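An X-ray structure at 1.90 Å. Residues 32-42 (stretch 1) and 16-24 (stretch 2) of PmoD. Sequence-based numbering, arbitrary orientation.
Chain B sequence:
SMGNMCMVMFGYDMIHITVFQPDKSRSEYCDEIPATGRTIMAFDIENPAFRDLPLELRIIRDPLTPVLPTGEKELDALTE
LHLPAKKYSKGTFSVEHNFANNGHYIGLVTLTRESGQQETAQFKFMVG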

# COMPACT_ATOMS: atom_id res chain seq x y z
N GLU B 32 -4.88 8.17 0.67
CA GLU B 32 -6.01 9.09 0.67
C GLU B 32 -6.34 9.39 2.11
O GLU B 32 -7.03 8.62 2.78
CB GLU B 32 -7.20 8.48 -0.05
CG GLU B 32 -6.89 8.04 -1.47
CD GLU B 32 -7.02 9.18 -2.47
OE1 GLU B 32 -7.75 10.15 -2.17
OE2 GLU B 32 -6.38 9.10 -3.54
N ILE B 33 -5.80 10.50 2.60
CA ILE B 33 -5.98 10.92 3.98
C ILE B 33 -7.11 11.95 4.06
O ILE B 33 -6.94 13.06 3.57
CB ILE B 33 -4.64 11.49 4.51
CG1 ILE B 33 -3.54 10.43 4.34
CG2 ILE B 33 -4.74 11.95 5.93
CD1 ILE B 33 -2.15 10.96 4.54
N PRO B 34 -8.24 11.60 4.70
CA PRO B 34 -9.48 12.38 4.54
C PRO B 34 -9.55 13.72 5.27
O PRO B 34 -10.29 14.61 4.84
CB PRO B 34 -10.57 11.43 5.06
CG PRO B 34 -9.86 10.52 6.00
CD PRO B 34 -8.48 10.34 5.43
N ALA B 35 -8.78 13.90 6.34
CA ALA B 35 -8.98 15.10 7.15
C ALA B 35 -7.70 15.91 7.27
O ALA B 35 -6.61 15.41 7.03
CB ALA B 35 -9.50 14.72 8.55
N THR B 36 -7.87 17.20 7.54
CA THR B 36 -6.76 18.05 7.93
C THR B 36 -6.53 17.79 9.42
O THR B 36 -7.40 17.22 10.09
CB THR B 36 -7.04 19.54 7.65
OG1 THR B 36 -8.33 19.88 8.14
CG2 THR B 36 -7.01 19.81 6.14
N GLY B 37 -5.36 18.12 9.93
CA GLY B 37 -5.14 18.00 11.35
C GLY B 37 -4.04 17.02 11.69
O GLY B 37 -3.22 16.64 10.83
N ARG B 38 -4.06 16.56 12.95
CA ARG B 38 -3.03 15.70 13.50
C ARG B 38 -2.93 14.39 12.74
O ARG B 38 -3.88 13.62 12.67
CB ARG B 38 -3.30 15.40 14.98
CG ARG B 38 -2.30 14.45 15.65
CD ARG B 38 -2.26 14.68 17.15
NE ARG B 38 -3.55 14.40 17.79
CZ ARG B 38 -3.78 13.38 18.62
NH1 ARG B 38 -2.80 12.55 18.94
NH2 ARG B 38 -4.98 13.19 19.14
N THR B 39 -1.75 14.14 12.20
CA THR B 39 -1.58 12.96 11.37
C THR B 39 -0.32 12.24 11.78
O THR B 39 0.74 12.86 11.89
CB THR B 39 -1.54 13.35 9.89
OG1 THR B 39 -2.71 14.11 9.59
CG2 THR B 39 -1.50 12.12 9.00
N ILE B 40 -0.42 10.93 11.99
CA ILE B 40 0.73 10.15 12.34
C ILE B 40 1.01 9.17 11.23
O ILE B 40 0.12 8.42 10.83
CB ILE B 40 0.52 9.40 13.67
CG1 ILE B 40 0.33 10.40 14.80
CG2 ILE B 40 1.69 8.43 13.93
CD1 ILE B 40 -0.14 9.77 16.10
N MET B 41 2.24 9.18 10.73
CA MET B 41 2.67 8.21 9.72
C MET B 41 3.71 7.26 10.29
O MET B 41 4.77 7.69 10.73
CB MET B 41 3.23 8.92 8.50
CG MET B 41 2.26 9.97 7.93
SD MET B 41 2.85 10.66 6.38
CE MET B 41 3.64 9.21 5.70
N ALA B 42 3.39 5.96 10.27
CA ALA B 42 4.28 4.93 10.79
C ALA B 42 4.93 4.13 9.66
O ALA B 42 4.24 3.67 8.74
CB ALA B 42 3.51 4.01 11.73
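Stretch 2 16-24: HITVFQPDK

Stretch 2 enters as a β-strand, 16-20, and then leaves the sheet as a loop, 21-24. Its strand runs antiparallel to strand 37-42 of stretch 1, with 164° between their N-to-C directions and a closest axial approach of 4.7 Å. The strands pair through their backbones, while the loop following F20 meets stretch 1 mainly through side chains.

Along stretch 1, E32 makes no contact. I33 points toward stretch 2, its CD1 packing 3.7 Å from V19 CG1 and its CG2 lying 3.3 Å from Q21 NE2. The loop that follows is held by the Q21 side chain, whose amide reads the backbone of A35 at both ends: A35 N donates to Q21 OE1 at 3.1 Å, and Q21 NE2 donates to A35 O at 2.8 Å, nearly straight at 178°. One carboxamide thus does here what a neighbouring backbone would do in a sheet. A35 CB also rests 3.6 Å from K24 CG, near the turn in which K24 N bonds to Q21 O at 3.0 Å.

G37 adopts phi/psi of 118/-161, where a CB would be jammed against the carbonyl of the preceding residue; the backbone itself calls for glycine. R38 reaches out over P22 to D23. Its NH2 meets D23 OD1 at 2.5 Å in a salt bridge, and its NE donates to D23 OD2 at 3.2 Å, so two nitrogens engage both carboxylate oxygens. P22 CG covers one guanidinium face, 3.4 Å from R38 CZ. Water 2 adds a second link, accepting from R38 N at 3.0 Å and donating to D23 OD2 at 2.7 Å.

T39 OG1 accepts the second Q21 NE2 hydrogen at 3.0 Å and donates to G37 O at 2.9 Å, while its CG2 packs 3.6 Å from V19 CG1. Regular pairing follows. I40 and F20 form a hydrogen-bonded pair, I40 N to F20 O at 2.9 Å and F20 N to I40 O at 3.0 Å. On the same sheet face, I40 CB lies over the F20 ring, 4.1 Å from its centroid, and I40 CD1 touches F20 CZ at 3.5 Å.

M41 faces V19 as a non-hydrogen-bonded pair on the other side of the sheet; M41 CG lies 4.2 Å from V19 CG2, and M41 CE 4.2 Å from I17 CG2. A42 returns to the face of I40 and bonds with T18: A42 N to T18 O at 2.8 Å, T18 N to A42 O at 2.9 Å. Water 1 donates to A42 O at 3.0 Å.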

# COMPACT_ATOMS: atom_id res chain seq x y z
N HIS B 16 6.73 -0.47 4.58
CA HIS B 16 5.29 -0.43 4.75
C HIS B 16 4.93 0.84 5.51
O HIS B 16 5.63 1.24 6.45
CB HIS B 16 4.78 -1.66 5.50
CG HIS B 16 3.30 -1.70 5.66
ND1 HIS B 16 2.67 -1.40 6.85
CD2 HIS B 16 2.31 -2.00 4.78
CE1 HIS B 16 1.36 -1.52 6.70
NE2 HIS B 16 1.12 -1.89 5.45
N ILE B 17 3.82 1.44 5.12
CA ILE B 17 3.37 2.71 5.71
C ILE B 17 1.93 2.58 6.21
O ILE B 17 1.07 2.01 5.52
CB ILE B 17 3.43 3.84 4.65
CG1 ILE B 17 4.89 4.06 4.22
CG2 ILE B 17 2.82 5.13 5.20
CD1 ILE B 17 5.02 4.99 3.01
N THR B 18 1.67 3.12 7.41
CA THR B 18 0.33 3.22 7.95
C THR B 18 0.09 4.69 8.36
O THR B 18 0.98 5.34 8.89
CB THR B 18 0.11 2.31 9.19
OG1 THR B 18 0.49 0.96 8.89
CG2 THR B 18 -1.35 2.33 9.61
N VAL B 19 -1.10 5.19 8.08
CA VAL B 19 -1.44 6.56 8.44
C VAL B 19 -2.67 6.57 9.31
O VAL B 19 -3.67 5.93 8.97
CB VAL B 19 -1.72 7.42 7.18
CG1 VAL B 19 -1.97 8.86 7.58
CG2 VAL B 19 -0.55 7.33 6.19
N PHE B 20 -2.62 7.26 10.46
CA PHE B 20 -3.88 7.47 11.17
C PHE B 20 -4.02 8.91 11.64
O PHE B 20 -3.05 9.67 11.68
CB PHE B 20 -4.09 6.46 12.31
CG PHE B 20 -3.11 6.53 13.42
CD1 PHE B 20 -1.87 5.92 13.30
CD2 PHE B 20 -3.47 7.09 14.65
CE1 PHE B 20 -0.97 5.93 14.37
CE2 PHE B 20 -2.58 7.11 15.73
CZ PHE B 20 -1.33 6.52 15.58
N GLN B 21 -5.27 9.27 11.93
CA GLN B 21 -5.65 10.62 12.34
C GLN B 21 -6.53 10.52 13.58
O GLN B 21 -7.76 10.49 13.50
CB GLN B 21 -6.39 11.31 11.21
CG GLN B 21 -5.59 11.38 9.90
CD GLN B 21 -6.19 12.37 8.91
OE1 GLN B 21 -7.24 12.11 8.33
NE2 GLN B 21 -5.54 13.52 8.75
N PRO B 22 -5.87 10.43 14.74
CA PRO B 22 -6.49 10.11 16.03
C PRO B 22 -7.55 11.12 16.49
O PRO B 22 -8.40 10.77 17.31
CB PRO B 22 -5.29 10.09 16.99
CG PRO B 22 -4.23 10.93 16.33
CD PRO B 22 -4.43 10.69 14.85
N ASP B 23 -7.46 12.37 16.02
CA ASP B 23 -8.46 13.38 16.40
C ASP B 23 -9.79 13.21 15.64
O ASP B 23 -10.82 13.72 16.07
CB ASP B 23 -7.90 14.79 16.19
CG ASP B 23 -6.93 15.19 17.29
OD1 ASP B 23 -6.96 14.54 18.35
OD2 ASP B 23 -6.13 16.13 17.09
N LYS B 24 -9.75 12.49 14.52
CA LYS B 24 -10.92 12.33 13.65
C LYS B 24 -11.55 10.95 13.70
O LYS B 24 -12.77 10.82 13.61
CB LYS B 24 -10.57 12.67 12.20
CG LYS B 24 -10.49 14.16 11.96
CD LYS B 24 -11.90 14.72 12.09
CE LYS B 24 -12.01 16.19 11.76
NZ LYS B 24 -13.39 16.68 12.06
O HOH W 1 3.65 0.72 8.84
O HOH W 2 -6.23 17.48 14.79